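Local atomic coordinates of alginate biosynthesis protein AlgX (Pseudomonas aeruginosa, PDB entry 4KNC), a protein that takes part in O-acetylation of the exopolysaccharide alginate and protects the polymer from degradation as it crosses the periplasm. Residues F215-V220 against F254-S259; I237-T242 against Y249-F254; E165-V170 against I293-F298. All blocks are in the same frame, centred on the assembly; numbering follows the deposited sequence.

Contact 1. Residues F215-V220 against F254-S259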
ATOM      1  N   PHE A 215       8.800  -6.532 -20.145  1.00 38.77           N
ATOM      2  CA  PHE A 215       9.292  -5.248 -20.654  1.00 41.05           C
ATOM      3  C   PHE A 215      10.205  -4.511 -19.685  1.00 34.94           C
ATOM      4  O   PHE A 215      10.054  -4.609 -18.468  1.00 33.29           O
ATOM      5  CB  PHE A 215       8.115  -4.321 -20.999  1.00 32.35           C
ATOM      6  CG  PHE A 215       7.261  -4.823 -22.132  1.00 37.42           C
ATOM      7  CD1 PHE A 215       6.231  -5.718 -21.899  1.00 39.83           C
ATOM      8  CD2 PHE A 215       7.499  -4.415 -23.429  1.00 41.84           C
ATOM      9  CE1 PHE A 215       5.454  -6.185 -22.932  1.00 40.05           C
ATOM     10  CE2 PHE A 215       6.724  -4.883 -24.477  1.00 44.18           C
ATOM     11  CZ  PHE A 215       5.699  -5.765 -24.228  1.00 46.42           C
ATOM     12  N   GLU A 216      11.132  -3.746 -20.247  1.00 34.89           N
ATOM     13  CA  GLU A 216      11.901  -2.770 -19.479  1.00 38.39           C
ATOM     14  C   GLU A 216      11.901  -1.401 -20.168  1.00 44.80           C
ATOM     15  O   GLU A 216      11.712  -1.303 -21.387  1.00 39.51           O
ATOM     16  CB  GLU A 216      13.324  -3.265 -19.244  1.00 36.99           C
ATOM     17  CG  GLU A 216      13.368  -4.497 -18.345  1.00 46.06           C
ATOM     18  CD  GLU A 216      14.774  -4.960 -18.050  1.00 52.61           C
ATOM     19  OE1 GLU A 216      15.724  -4.429 -18.669  1.00 52.57           O
ATOM     20  OE2 GLU A 216      14.926  -5.862 -17.196  1.00 64.02           O
ATOM     21  N   THR A 217      12.101  -0.350 -19.377  1.00 37.69           N
ATOM     22  CA  THR A 217      12.049   1.012 -19.886  1.00 40.19           C
ATOM     23  C   THR A 217      13.365   1.731 -19.612  1.00 38.12           C
ATOM     24  O   THR A 217      13.920   1.624 -18.520  1.00 36.46           O
ATOM     25  CB  THR A 217      10.905   1.800 -19.233  1.00 35.72           C
ATOM     26  OG1 THR A 217       9.656   1.127 -19.463  1.00 35.63           O
ATOM     27  CG2 THR A 217      10.838   3.213 -19.788  1.00 28.04           C
ATOM     28  N   GLU A 218      13.866   2.437 -20.618  1.00 33.17           N
ATOM     29  CA  GLU A 218      15.127   3.171 -20.510  1.00 43.11           C
ATOM     30  C   GLU A 218      14.974   4.600 -21.035  1.00 45.00           C
ATOM     31  O   GLU A 218      14.196   4.865 -21.965  1.00 37.92           O
ATOM     32  CB  GLU A 218      16.241   2.480 -21.306  1.00 50.96           C
ATOM     33  CG  GLU A 218      16.514   1.037 -20.916  1.00 55.73           C
ATOM     34  CD  GLU A 218      17.171   0.906 -19.551  1.00 62.60           C
ATOM     35  OE1 GLU A 218      16.837  -0.061 -18.823  1.00 68.06           O
ATOM     36  OE2 GLU A 218      18.027   1.757 -19.211  1.00 55.11           O
ATOM     37  N   PRO A 219      15.719   5.536 -20.436  1.00 48.81           N
ATOM     38  CA  PRO A 219      15.793   6.870 -21.034  1.00 45.73           C
ATOM     39  C   PRO A 219      16.554   6.818 -22.349  1.00 45.83           C
ATOM     40  O   PRO A 219      17.520   6.063 -22.477  1.00 41.10           O
ATOM     41  CB  PRO A 219      16.578   7.680 -19.996  1.00 54.68           C
ATOM     42  CG  PRO A 219      17.287   6.657 -19.138  1.00 54.04           C
ATOM     43  CD  PRO A 219      16.417   5.447 -19.140  1.00 45.26           C
ATOM     44  N   VAL A 220      16.105   7.600 -23.326  1.00 47.20           N
ATOM     45  CA  VAL A 220      16.795   7.719 -24.604  1.00 54.85           C
ATOM     46  C   VAL A 220      16.995   9.185 -24.965  1.00 49.94           C
ATOM     47  O   VAL A 220      16.449  10.074 -24.305  1.00 49.64           O
ATOM     48  CB  VAL A 220      16.023   7.019 -25.732  1.00 55.09           C
ATOM     49  CG1 VAL A 220      16.134   5.513 -25.581  1.00 53.84           C
ATOM     50  CG2 VAL A 220      14.567   7.467 -25.741  1.00 45.91           C
ATOM     51  N   PHE A 254       6.270   1.867 -17.609  1.00 26.37           N
ATOM     52  CA  PHE A 254       5.224   2.374 -18.494  1.00 28.49           C
ATOM     53  C   PHE A 254       4.749   3.762 -18.050  1.00 32.70           C
ATOM     54  O   PHE A 254       4.444   4.610 -18.884  1.00 31.13           O
ATOM     55  CB  PHE A 254       4.063   1.390 -18.578  1.00 31.70           C
ATOM     56  CG  PHE A 254       4.449   0.049 -19.176  1.00 41.61           C
ATOM     57  CD1 PHE A 254       5.107  -0.021 -20.398  1.00 38.08           C
ATOM     58  CD2 PHE A 254       4.168  -1.134 -18.506  1.00 38.70           C
ATOM     59  CE1 PHE A 254       5.466  -1.256 -20.952  1.00 32.84           C
ATOM     60  CE2 PHE A 254       4.531  -2.366 -19.047  1.00 40.93           C
ATOM     61  CZ  PHE A 254       5.176  -2.422 -20.274  1.00 39.40           C
ATOM     62  N   LEU A 255       4.692   3.999 -16.740  1.00 30.26           N
ATOM     63  CA  LEU A 255       4.383   5.341 -16.263  1.00 30.24           C
ATOM     64  C   LEU A 255       5.384   6.345 -16.819  1.00 29.94           C
ATOM     65  O   LEU A 255       4.994   7.416 -17.288  1.00 39.67           O
ATOM     66  CB  LEU A 255       4.364   5.409 -14.745  1.00 28.66           C
ATOM     67  CG  LEU A 255       3.166   4.750 -14.054  1.00 39.42           C
ATOM     68  CD1 LEU A 255       3.395   4.643 -12.544  1.00 35.99           C
ATOM     69  CD2 LEU A 255       1.890   5.522 -14.330  1.00 39.61           C
ATOM     70  N   GLU A 256       6.672   6.015 -16.775  1.00 32.82           N
ATOM     71  CA  GLU A 256       7.671   6.945 -17.314  1.00 32.63           C
ATOM     72  C   GLU A 256       7.485   7.139 -18.815  1.00 35.71           C
ATOM     73  O   GLU A 256       7.551   8.262 -19.311  1.00 34.89           O
ATOM     74  CB  GLU A 256       9.091   6.465 -17.036  1.00 38.31           C
ATOM     75  CG  GLU A 256       9.451   6.390 -15.563  1.00 42.00           C
ATOM     76  CD  GLU A 256      10.731   5.625 -15.332  1.00 44.91           C
ATOM     77  OE1 GLU A 256      11.020   4.731 -16.151  1.00 42.25           O
ATOM     78  OE2 GLU A 256      11.444   5.920 -14.348  1.00 43.71           O
ATOM     79  N   GLU A 257       7.244   6.041 -19.526  1.00 35.05           N
ATOM     80  CA  GLU A 257       7.118   6.099 -20.970  1.00 38.98           C
ATOM     81  C   GLU A 257       5.984   7.039 -21.352  1.00 38.83           C
ATOM     82  O   GLU A 257       6.166   7.943 -22.160  1.00 36.82           O
ATOM     83  CB  GLU A 257       6.876   4.712 -21.584  1.00 33.45           C
ATOM     84  CG  GLU A 257       6.662   4.818 -23.077  1.00 37.02           C
ATOM     85  CD  GLU A 257       6.273   3.520 -23.744  1.00 46.99           C
ATOM     86  OE1 GLU A 257       6.324   2.450 -23.089  1.00 44.82           O
ATOM     87  OE2 GLU A 257       5.913   3.585 -24.940  1.00 43.15           O
ATOM     88  N   PHE A 258       4.824   6.843 -20.741  1.00 31.85           N
ATOM     89  CA  PHE A 258       3.660   7.653 -21.102  1.00 35.35           C
ATOM     90  C   PHE A 258       3.598   9.045 -20.468  1.00 33.93           C
ATOM     91  O   PHE A 258       2.864   9.883 -20.951  1.00 31.86           O
ATOM     92  CB  PHE A 258       2.364   6.889 -20.829  1.00 30.34           C
ATOM     93  CG  PHE A 258       2.285   5.587 -21.572  1.00 40.06           C
ATOM     94  CD1 PHE A 258       2.352   5.567 -22.956  1.00 36.68           C
ATOM     95  CD2 PHE A 258       2.159   4.391 -20.894  1.00 37.63           C
ATOM     96  CE1 PHE A 258       2.287   4.369 -23.649  1.00 44.65           C
ATOM     97  CE2 PHE A 258       2.091   3.190 -21.582  1.00 44.28           C
ATOM     98  CZ  PHE A 258       2.159   3.179 -22.960  1.00 45.96           C
ATOM     99  N   SER A 259       4.354   9.291 -19.399  1.00 30.22           N
ATOM    100  CA  SER A 259       4.314  10.604 -18.742  1.00 31.81           C
ATOM    101  C   SER A 259       5.509  11.473 -19.094  1.00 37.72           C
ATOM    102  O   SER A 259       5.414  12.684 -19.034  1.00 30.04           O
ATOM    103  CB  SER A 259       4.229  10.477 -17.220  1.00 29.61           C
ATOM    104  OG  SER A 259       5.491  10.116 -16.674  1.00 32.28           O
TER
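Phe254 and Phe215 meet as an offset edge-to-face (T-shaped) pair: the edge of the Phe254 ring is turned toward the face of Phe215, with centroids 5.6 Å apart and planes at 63°. The leading atom is Phe254 CZ, which lies 3.6 Å from Phe215 CB and is almost as near to CG, so the touch falls at the root of the Phe215 side chain rather than over the middle of its ring. The two side chains cross at about a right angle. Phe254 has its CG anti to the carbonyl carbon (chi1 -63°), a setting that carries the ring from the helix toward the strand. Strand 210-220, paired antiparallel with strand 180-191, is here laid beside helix 251-259 of the SGNH hydrolase-like domain; the axes of the two short segments approach to 8.4 Å, their N-to-C directions 45° apart. Two residues along the strand, Thr217 brings both of its branches to the helix. Its OG1 stands 3.9 Å from Phe254 N, too far for a bond, and is hydrogen-bonded to Ser183 OG and Asn250 ND2. The methyl CG2, anti to the backbone N, packs 3.9 Å from Glu256 OE1. The other carboxylate oxygen of Glu256, OE2, takes a hydrogen bond from Ile263 N, which helps fix the direction of this extended side chain. Phe254 also packs on Arg157 and Ala160 of helix 153-169.

Contact 2. Residues I237-T242 against Y249-F254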
ATOM      1  N   ILE A 237       8.477  12.518  -8.765  1.00 33.51           N
ATOM      2  CA  ILE A 237       7.327  11.618  -8.647  1.00 29.61           C
ATOM      3  C   ILE A 237       7.749  10.283  -8.024  1.00 31.44           C
ATOM      4  O   ILE A 237       8.708   9.664  -8.472  1.00 32.89           O
ATOM      5  CB  ILE A 237       6.664  11.338 -10.018  1.00 28.93           C
ATOM      6  CG1 ILE A 237       6.324  12.654 -10.735  1.00 38.00           C
ATOM      7  CG2 ILE A 237       5.415  10.483  -9.823  1.00 28.45           C
ATOM      8  CD1 ILE A 237       5.544  12.466 -12.037  1.00 33.55           C
ATOM      9  N   ALA A 238       7.029   9.859  -6.990  1.00 34.79           N
ATOM     10  CA  ALA A 238       7.342   8.636  -6.265  1.00 32.70           C
ATOM     11  C   ALA A 238       6.157   7.701  -6.309  1.00 31.17           C
ATOM     12  O   ALA A 238       5.009   8.137  -6.272  1.00 37.60           O
ATOM     13  CB  ALA A 238       7.695   8.953  -4.822  1.00 37.58           C
ATOM     14  N   LEU A 239       6.448   6.412  -6.389  1.00 30.60           N
ATOM     15  CA  LEU A 239       5.432   5.389  -6.469  1.00 29.89           C
ATOM     16  C   LEU A 239       5.540   4.488  -5.252  1.00 34.12           C
ATOM     17  O   LEU A 239       6.609   3.944  -4.962  1.00 32.47           O
ATOM     18  CB  LEU A 239       5.624   4.570  -7.746  1.00 30.85           C
ATOM     19  CG  LEU A 239       4.754   3.330  -7.944  1.00 29.49           C
ATOM     20  CD1 LEU A 239       3.267   3.667  -7.907  1.00 27.66           C
ATOM     21  CD2 LEU A 239       5.126   2.656  -9.254  1.00 25.27           C
ATOM     22  N   VAL A 240       4.438   4.339  -4.530  1.00 31.43           N
ATOM     23  CA  VAL A 240       4.384   3.381  -3.437  1.00 32.60           C
ATOM     24  C   VAL A 240       3.266   2.402  -3.759  1.00 35.17           C
ATOM     25  O   VAL A 240       2.242   2.796  -4.320  1.00 32.30           O
ATOM     26  CB  VAL A 240       4.202   4.058  -2.052  1.00 31.65           C
ATOM     27  CG1 VAL A 240       5.470   4.809  -1.679  1.00 26.58           C
ATOM     28  CG2 VAL A 240       2.988   4.995  -2.038  1.00 26.11           C
ATOM     29  N   GLY A 241       3.479   1.124  -3.454  1.00 31.55           N
ATOM     30  CA  GLY A 241       2.581   0.097  -3.945  1.00 30.72           C
ATOM     31  C   GLY A 241       2.938  -1.315  -3.538  1.00 33.80           C
ATOM     32  O   GLY A 241       3.732  -1.526  -2.629  1.00 30.56           O
ATOM     33  N   THR A 242       2.339  -2.276  -4.231  1.00 30.76           N
ATOM     34  CA  THR A 242       2.439  -3.683  -3.877  1.00 31.77           C
ATOM     35  C   THR A 242       3.349  -4.413  -4.857  1.00 34.42           C
ATOM     36  O   THR A 242       4.062  -3.779  -5.643  1.00 33.49           O
ATOM     37  CB  THR A 242       1.060  -4.329  -3.959  1.00 38.03           C
ATOM     38  OG1 THR A 242       0.628  -4.335  -5.330  1.00 31.99           O
ATOM     39  CG2 THR A 242       0.051  -3.536  -3.103  1.00 32.57           C
ATOM     40  N   TYR A 249       6.466  -6.478 -13.795  1.00 33.72           N
ATOM     41  CA  TYR A 249       5.328  -6.081 -14.610  1.00 29.16           C
ATOM     42  C   TYR A 249       5.564  -4.722 -15.243  1.00 30.50           C
ATOM     43  O   TYR A 249       4.808  -4.310 -16.114  1.00 30.90           O
ATOM     44  CB  TYR A 249       4.025  -6.103 -13.804  1.00 35.86           C
ATOM     45  CG  TYR A 249       3.931  -7.331 -12.941  1.00 36.51           C
ATOM     46  CD1 TYR A 249       3.677  -8.583 -13.506  1.00 35.91           C
ATOM     47  CD2 TYR A 249       4.139  -7.252 -11.571  1.00 28.43           C
ATOM     48  CE1 TYR A 249       3.614  -9.717 -12.725  1.00 27.90           C
ATOM     49  CE2 TYR A 249       4.076  -8.388 -10.774  1.00 30.73           C
ATOM     50  CZ  TYR A 249       3.813  -9.614 -11.353  1.00 36.86           C
ATOM     51  OH  TYR A 249       3.758 -10.743 -10.555  1.00 36.81           O
ATOM     52  N   ASN A 250       6.610  -4.037 -14.784  1.00 29.71           N
ATOM     53  CA  ASN A 250       7.057  -2.782 -15.380  1.00 34.43           C
ATOM     54  C   ASN A 250       6.039  -1.615 -15.328  1.00 31.55           C
ATOM     55  O   ASN A 250       6.032  -0.759 -16.206  1.00 30.51           O
ATOM     56  CB  ASN A 250       7.547  -3.000 -16.825  1.00 25.97           C
ATOM     57  CG  ASN A 250       8.423  -1.844 -17.318  1.00 34.15           C
ATOM     58  OD1 ASN A 250       9.340  -1.434 -16.619  1.00 31.62           O
ATOM     59  ND2 ASN A 250       8.110  -1.290 -18.502  1.00 27.13           N
ATOM     60  N   PHE A 251       5.201  -1.580 -14.300  1.00 30.54           N
ATOM     61  CA  PHE A 251       4.223  -0.499 -14.140  1.00 24.08           C
ATOM     62  C   PHE A 251       4.916   0.864 -14.063  1.00 29.17           C
ATOM     63  O   PHE A 251       4.530   1.799 -14.774  1.00 28.94           O
ATOM     64  CB  PHE A 251       3.338  -0.754 -12.918  1.00 31.91           C
ATOM     65  CG  PHE A 251       2.284   0.311 -12.669  1.00 31.56           C
ATOM     66  CD1 PHE A 251       1.380   0.668 -13.661  1.00 29.71           C
ATOM     67  CD2 PHE A 251       2.167   0.906 -11.415  1.00 25.85           C
ATOM     68  CE1 PHE A 251       0.400   1.634 -13.420  1.00 28.76           C
ATOM     69  CE2 PHE A 251       1.176   1.862 -11.157  1.00 35.23           C
ATOM     70  CZ  PHE A 251       0.297   2.231 -12.173  1.00 28.92           C
ATOM     71  N   ALA A 252       5.960   0.974 -13.245  1.00 28.33           N
ATOM     72  CA  ALA A 252       6.725   2.234 -13.172  1.00 28.69           C
ATOM     73  C   ALA A 252       7.346   2.644 -14.522  1.00 33.30           C
ATOM     74  O   ALA A 252       7.340   3.818 -14.889  1.00 30.12           O
ATOM     75  CB  ALA A 252       7.798   2.144 -12.114  1.00 27.92           C
ATOM     76  N   GLY A 253       7.875   1.674 -15.265  1.00 34.27           N
ATOM     77  CA  GLY A 253       8.464   1.958 -16.566  1.00 26.79           C
ATOM     78  C   GLY A 253       7.449   2.479 -17.573  1.00 30.21           C
ATOM     79  O   GLY A 253       7.717   3.435 -18.311  1.00 30.50           O
ATOM     80  N   PHE A 254       6.270   1.867 -17.609  1.00 26.37           N
ATOM     81  CA  PHE A 254       5.224   2.374 -18.494  1.00 28.49           C
ATOM     82  C   PHE A 254       4.749   3.762 -18.050  1.00 32.70           C
ATOM     83  O   PHE A 254       4.444   4.610 -18.884  1.00 31.13           O
ATOM     84  CB  PHE A 254       4.063   1.390 -18.578  1.00 31.70           C
ATOM     85  CG  PHE A 254       4.449   0.049 -19.176  1.00 41.61           C
ATOM     86  CD1 PHE A 254       5.107  -0.021 -20.398  1.00 38.08           C
ATOM     87  CD2 PHE A 254       4.168  -1.134 -18.506  1.00 38.70           C
ATOM     88  CE1 PHE A 254       5.466  -1.256 -20.952  1.00 32.84           C
ATOM     89  CE2 PHE A 254       4.531  -2.366 -19.047  1.00 40.93           C
ATOM     90  CZ  PHE A 254       5.176  -2.422 -20.274  1.00 39.40           C
TER
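Leu239 reaches from its strand to the first turn of the helix through a single methyl, CD2, which touches two successive helix residues. Leu239 CD2 lies 3.9 Å from Ala252 CB and 4.1 Å from Phe251 CD2, with no hydrogen bond across the contact. Leu239 and Phe251 cross at about a right angle, and the methyl comes obliquely to the ring. Leu239 extends with CG anti to its backbone N (chi1 173°), and Phe251 has the same first torsion, which carries its ring toward the strand.

Behind these groups, Asn250 holds the N-cap position, and Asn250 O accepts a hydrogen bond from Phe254 N at 3.0 Å. Asn250 ND2 sits 3.5 Å above the plane of the Phe254 ring, over its centre. Tyr249, just before the N-cap, stacks its ring on that of His150, the inferred proton acceptor. Further out, the Phe251 ring meets that of Trp151, and both Leu239 and Phe251 pack on Ser245.

The pair joins the first strand of a beta-alpha-beta unit, 237-240, to its helix, 251-259; the unit closes with strand 263-265, where Ile263 touches Leu239 and Asn265 touches Ala252. Strand 293-298 flanks strand 237-240 on its other edge, and helix 275-282 packs against Ala238 and Val240.

Contact 3. Residues E165-V170 against I293-F298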
ATOM      1  N   GLU A 165      -2.209  10.081 -18.051  1.00 36.31           N
ATOM      2  CA  GLU A 165      -3.117  11.194 -18.354  1.00 31.38           C
ATOM      3  C   GLU A 165      -3.526  11.948 -17.092  1.00 40.44           C
ATOM      4  O   GLU A 165      -3.524  13.173 -17.090  1.00 29.95           O
ATOM      5  CB  GLU A 165      -4.324  10.745 -19.170  1.00 36.71           C
ATOM      6  CG  GLU A 165      -3.915  10.336 -20.579  1.00 40.74           C
ATOM      7  CD  GLU A 165      -3.126  11.439 -21.275  1.00 49.74           C
ATOM      8  OE1 GLU A 165      -3.706  12.534 -21.460  1.00 50.82           O
ATOM      9  OE2 GLU A 165      -1.934  11.224 -21.614  1.00 45.13           O
ATOM     10  N   THR A 166      -3.831  11.238 -16.004  1.00 36.06           N
ATOM     11  CA  THR A 166      -4.090  11.966 -14.741  1.00 30.62           C
ATOM     12  C   THR A 166      -2.882  12.790 -14.238  1.00 33.77           C
ATOM     13  O   THR A 166      -3.042  13.936 -13.809  1.00 39.93           O
ATOM     14  CB  THR A 166      -4.604  11.033 -13.618  1.00 29.98           C
ATOM     15  OG1 THR A 166      -5.917  10.583 -13.943  1.00 30.84           O
ATOM     16  CG2 THR A 166      -4.668  11.752 -12.281  1.00 33.52           C
ATOM     17  N   LEU A 167      -1.681  12.216 -14.302  1.00 35.43           N
ATOM     18  CA  LEU A 167      -0.473  12.903 -13.839  1.00 35.02           C
ATOM     19  C   LEU A 167      -0.306  14.246 -14.535  1.00 40.96           C
ATOM     20  O   LEU A 167       0.058  15.245 -13.905  1.00 38.86           O
ATOM     21  CB  LEU A 167       0.776  12.061 -14.085  1.00 35.31           C
ATOM     22  CG  LEU A 167       0.875  10.741 -13.336  1.00 35.21           C
ATOM     23  CD1 LEU A 167       2.192  10.058 -13.681  1.00 29.82           C
ATOM     24  CD2 LEU A 167       0.758  10.991 -11.828  1.00 31.48           C
ATOM     25  N   LYS A 168      -0.574  14.263 -15.835  1.00 40.02           N
ATOM     26  CA  LYS A 168      -0.465  15.507 -16.587  1.00 38.84           C
ATOM     27  C   LYS A 168      -1.394  16.622 -16.091  1.00 39.85           C
ATOM     28  O   LYS A 168      -1.119  17.791 -16.328  1.00 39.65           O
ATOM     29  CB  LYS A 168      -0.658  15.254 -18.087  1.00 38.78           C
ATOM     30  CG  LYS A 168       0.514  14.482 -18.712  1.00 43.69           C
ATOM     31  CD  LYS A 168       0.204  14.067 -20.143  1.00 48.11           C
ATOM     32  CE  LYS A 168       1.353  13.295 -20.772  1.00 52.85           C
ATOM     33  NZ  LYS A 168       0.928  12.659 -22.064  1.00 55.52           N
ATOM     34  N   GLN A 169      -2.473  16.270 -15.393  1.00 39.63           N
ATOM     35  CA  GLN A 169      -3.411  17.273 -14.857  1.00 37.69           C
ATOM     36  C   GLN A 169      -2.972  17.833 -13.504  1.00 45.94           C
ATOM     37  O   GLN A 169      -3.507  18.843 -13.029  1.00 48.00           O
ATOM     38  CB  GLN A 169      -4.817  16.675 -14.675  1.00 35.22           C
ATOM     39  CG  GLN A 169      -5.511  16.189 -15.951  1.00 48.35           C
ATOM     40  CD  GLN A 169      -6.682  15.256 -15.653  1.00 60.28           C
ATOM     41  OE1 GLN A 169      -7.030  15.018 -14.491  1.00 65.95           O
ATOM     42  NE2 GLN A 169      -7.282  14.709 -16.704  1.00 60.67           N
ATOM     43  N   VAL A 170      -2.024  17.162 -12.865  1.00 40.75           N
ATOM     44  CA  VAL A 170      -1.661  17.499 -11.492  1.00 41.78           C
ATOM     45  C   VAL A 170      -0.910  18.828 -11.412  1.00 40.25           C
ATOM     46  O   VAL A 170       0.063  19.032 -12.131  1.00 38.25           O
ATOM     47  CB  VAL A 170      -0.848  16.359 -10.829  1.00 34.41           C
ATOM     48  CG1 VAL A 170      -0.492  16.700  -9.402  1.00 32.60           C
ATOM     49  CG2 VAL A 170      -1.640  15.072 -10.859  1.00 34.18           C
ATOM     50  N   ILE A 293       4.660  14.773  -6.425  1.00 30.67           N
ATOM     51  CA  ILE A 293       3.555  13.850  -6.656  1.00 34.93           C
ATOM     52  C   ILE A 293       3.867  12.471  -6.053  1.00 35.45           C
ATOM     53  O   ILE A 293       4.963  11.926  -6.224  1.00 35.12           O
ATOM     54  CB  ILE A 293       3.235  13.697  -8.170  1.00 32.02           C
ATOM     55  CG1 ILE A 293       3.023  15.062  -8.834  1.00 36.80           C
ATOM     56  CG2 ILE A 293       2.013  12.790  -8.384  1.00 29.02           C
ATOM     57  CD1 ILE A 293       2.665  14.976 -10.302  1.00 36.51           C
ATOM     58  N   LEU A 294       2.898  11.933  -5.331  1.00 29.99           N
ATOM     59  CA  LEU A 294       3.007  10.612  -4.730  1.00 36.37           C
ATOM     60  C   LEU A 294       1.911   9.735  -5.316  1.00 30.80           C
ATOM     61  O   LEU A 294       0.723  10.036  -5.169  1.00 29.06           O
ATOM     62  CB  LEU A 294       2.844  10.706  -3.206  1.00 30.52           C
ATOM     63  CG  LEU A 294       2.872   9.403  -2.393  1.00 35.42           C
ATOM     64  CD1 LEU A 294       4.198   8.680  -2.565  1.00 28.32           C
ATOM     65  CD2 LEU A 294       2.619   9.702  -0.920  1.00 37.60           C
ATOM     66  N   ILE A 295       2.306   8.669  -5.998  1.00 26.20           N
ATOM     67  CA  ILE A 295       1.346   7.724  -6.553  1.00 27.74           C
ATOM     68  C   ILE A 295       1.212   6.496  -5.638  1.00 30.91           C
ATOM     69  O   ILE A 295       2.205   5.883  -5.257  1.00 30.11           O
ATOM     70  CB  ILE A 295       1.793   7.247  -7.946  1.00 33.63           C
ATOM     71  CG1 ILE A 295       2.020   8.438  -8.878  1.00 35.19           C
ATOM     72  CG2 ILE A 295       0.767   6.291  -8.554  1.00 24.90           C
ATOM     73  CD1 ILE A 295       2.708   8.031 -10.158  1.00 33.75           C
ATOM     74  N   TRP A 296      -0.017   6.123  -5.312  1.00 27.68           N
ATOM     75  CA  TRP A 296      -0.250   5.074  -4.331  1.00 29.53           C
ATOM     76  C   TRP A 296      -1.146   4.001  -4.920  1.00 31.48           C
ATOM     77  O   TRP A 296      -2.313   4.245  -5.202  1.00 31.89           O
ATOM     78  CB  TRP A 296      -0.863   5.683  -3.063  1.00 26.43           C
ATOM     79  CG  TRP A 296      -1.086   4.722  -1.918  1.00 35.44           C
ATOM     80  CD1 TRP A 296      -0.594   3.448  -1.780  1.00 35.37           C
ATOM     81  CD2 TRP A 296      -1.887   4.969  -0.759  1.00 30.89           C
ATOM     82  NE1 TRP A 296      -1.035   2.895  -0.588  1.00 34.06           N
ATOM     83  CE2 TRP A 296      -1.836   3.806   0.047  1.00 37.98           C
ATOM     84  CE3 TRP A 296      -2.651   6.053  -0.327  1.00 33.07           C
ATOM     85  CZ2 TRP A 296      -2.516   3.711   1.259  1.00 39.78           C
ATOM     86  CZ3 TRP A 296      -3.322   5.959   0.885  1.00 36.24           C
ATOM     87  CH2 TRP A 296      -3.249   4.800   1.659  1.00 37.43           C
ATOM     88  N   GLU A 297      -0.580   2.810  -5.099  1.00 28.38           N
ATOM     89  CA  GLU A 297      -1.256   1.711  -5.775  1.00 28.77           C
ATOM     90  C   GLU A 297      -1.613   0.568  -4.816  1.00 34.49           C
ATOM     91  O   GLU A 297      -0.760   0.080  -4.071  1.00 34.26           O
ATOM     92  CB  GLU A 297      -0.378   1.185  -6.917  1.00 23.78           C
ATOM     93  CG  GLU A 297      -0.822  -0.169  -7.482  1.00 24.88           C
ATOM     94  CD  GLU A 297      -0.157  -1.370  -6.768  1.00 35.78           C
ATOM     95  OE1 GLU A 297      -0.902  -2.257  -6.296  1.00 29.72           O
ATOM     96  OE2 GLU A 297       1.095  -1.430  -6.680  1.00 37.41           O
ATOM     97  N   PHE A 298      -2.877   0.153  -4.845  1.00 33.38           N
ATOM     98  CA  PHE A 298      -3.347  -1.003  -4.081  1.00 30.43           C
ATOM     99  C   PHE A 298      -4.656  -1.526  -4.676  1.00 34.71           C
ATOM    100  O   PHE A 298      -5.281  -0.854  -5.505  1.00 31.88           O
ATOM    101  CB  PHE A 298      -3.524  -0.646  -2.602  1.00 26.51           C
ATOM    102  CG  PHE A 298      -4.396   0.554  -2.361  1.00 25.30           C
ATOM    103  CD1 PHE A 298      -3.852   1.833  -2.352  1.00 27.39           C
ATOM    104  CD2 PHE A 298      -5.764   0.408  -2.144  1.00 27.84           C
ATOM    105  CE1 PHE A 298      -4.654   2.958  -2.141  1.00 28.55           C
ATOM    106  CE2 PHE A 298      -6.575   1.524  -1.929  1.00 28.89           C
ATOM    107  CZ  PHE A 298      -6.013   2.805  -1.928  1.00 27.75           C
TER
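Val170 and Ile293 reach toward each other tip to tip, and their meeting is the closest approach between the two segments. Ile293 CD1 lies 3.7 Å from Val170 CG1 and nearly as close to its CB, while CG1 of the isoleucine also touches the same valine methyl. Val170 CG1 is anti to the backbone N (chi1 -179°), which directs that branch at the isoleucine.

Leu167, three residues earlier, supplies the second half of the buried patch. Leu167 CD2 is shared between two strand residues, 3.9 Å from Ile295 CD1 and 4.1 Å from Ile293 CG2. The leucine crosses Ile295 at about a right angle but meets Ile293 more obliquely, and its CD1 also touches Ile295 CD1. The isoleucines, two positions apart on the strand, point to the same side of the sheet, and each offers a different branch to the leucine: the CG2 methyl from Ile293, the CD1 end from Ile295. All four residues are buried, and the contact is wholly apolar.

The solvent side of the helix is polar. There Lys168 points away from the strand and forms a salt bridge with Glu165, Lys168 NZ lying 3.2 Å from Glu165 OE2. The lysine nitrogen approaches on the syn side of the carboxylate, 17° out of its plane, linking two residues three apart. Gln169 is exposed too, and packs on Trp127.

The contact lays the C-terminal part of helix 153-169, with Val170, on one face of the parallel sheet of the SGNH hydrolase-like domain. Strand 293-298 runs there between strands 80-85 and 237-240: Val170 also touches Glu80, and Ile295 packs on Val84, Ile237 and Leu239. Helix 275-282 covers the other face, against Leu294 and Trp296.

In the fold
All three contacts lie in the SGNH hydrolase-like domain. Contacts 1 and 2 share Phe254 and helix 251-259, their centres 11 Å apart; Thr217 OG1 of contact 1 lies 3.2 Å from Gly253 O of contact 2, a probable hydrogen bond. Contacts 2 and 3, also 11 Å apart, meet through neighbouring strands by two probable hydrogen bonds: Ile295 N is 2.8 Å from Ala238 O, and Thr242 OG1 is 2.8 Å from Glu297 OE1. Contact 1 reaches contact 3 where Leu255 CD1 packs 4.2 Å from Ile295 CD1. Contact 2 is near the inferred active site, with the Phe251 side chain about 10 Å from those of Ser243 and His150; contacts 1 and 3 lie away from it.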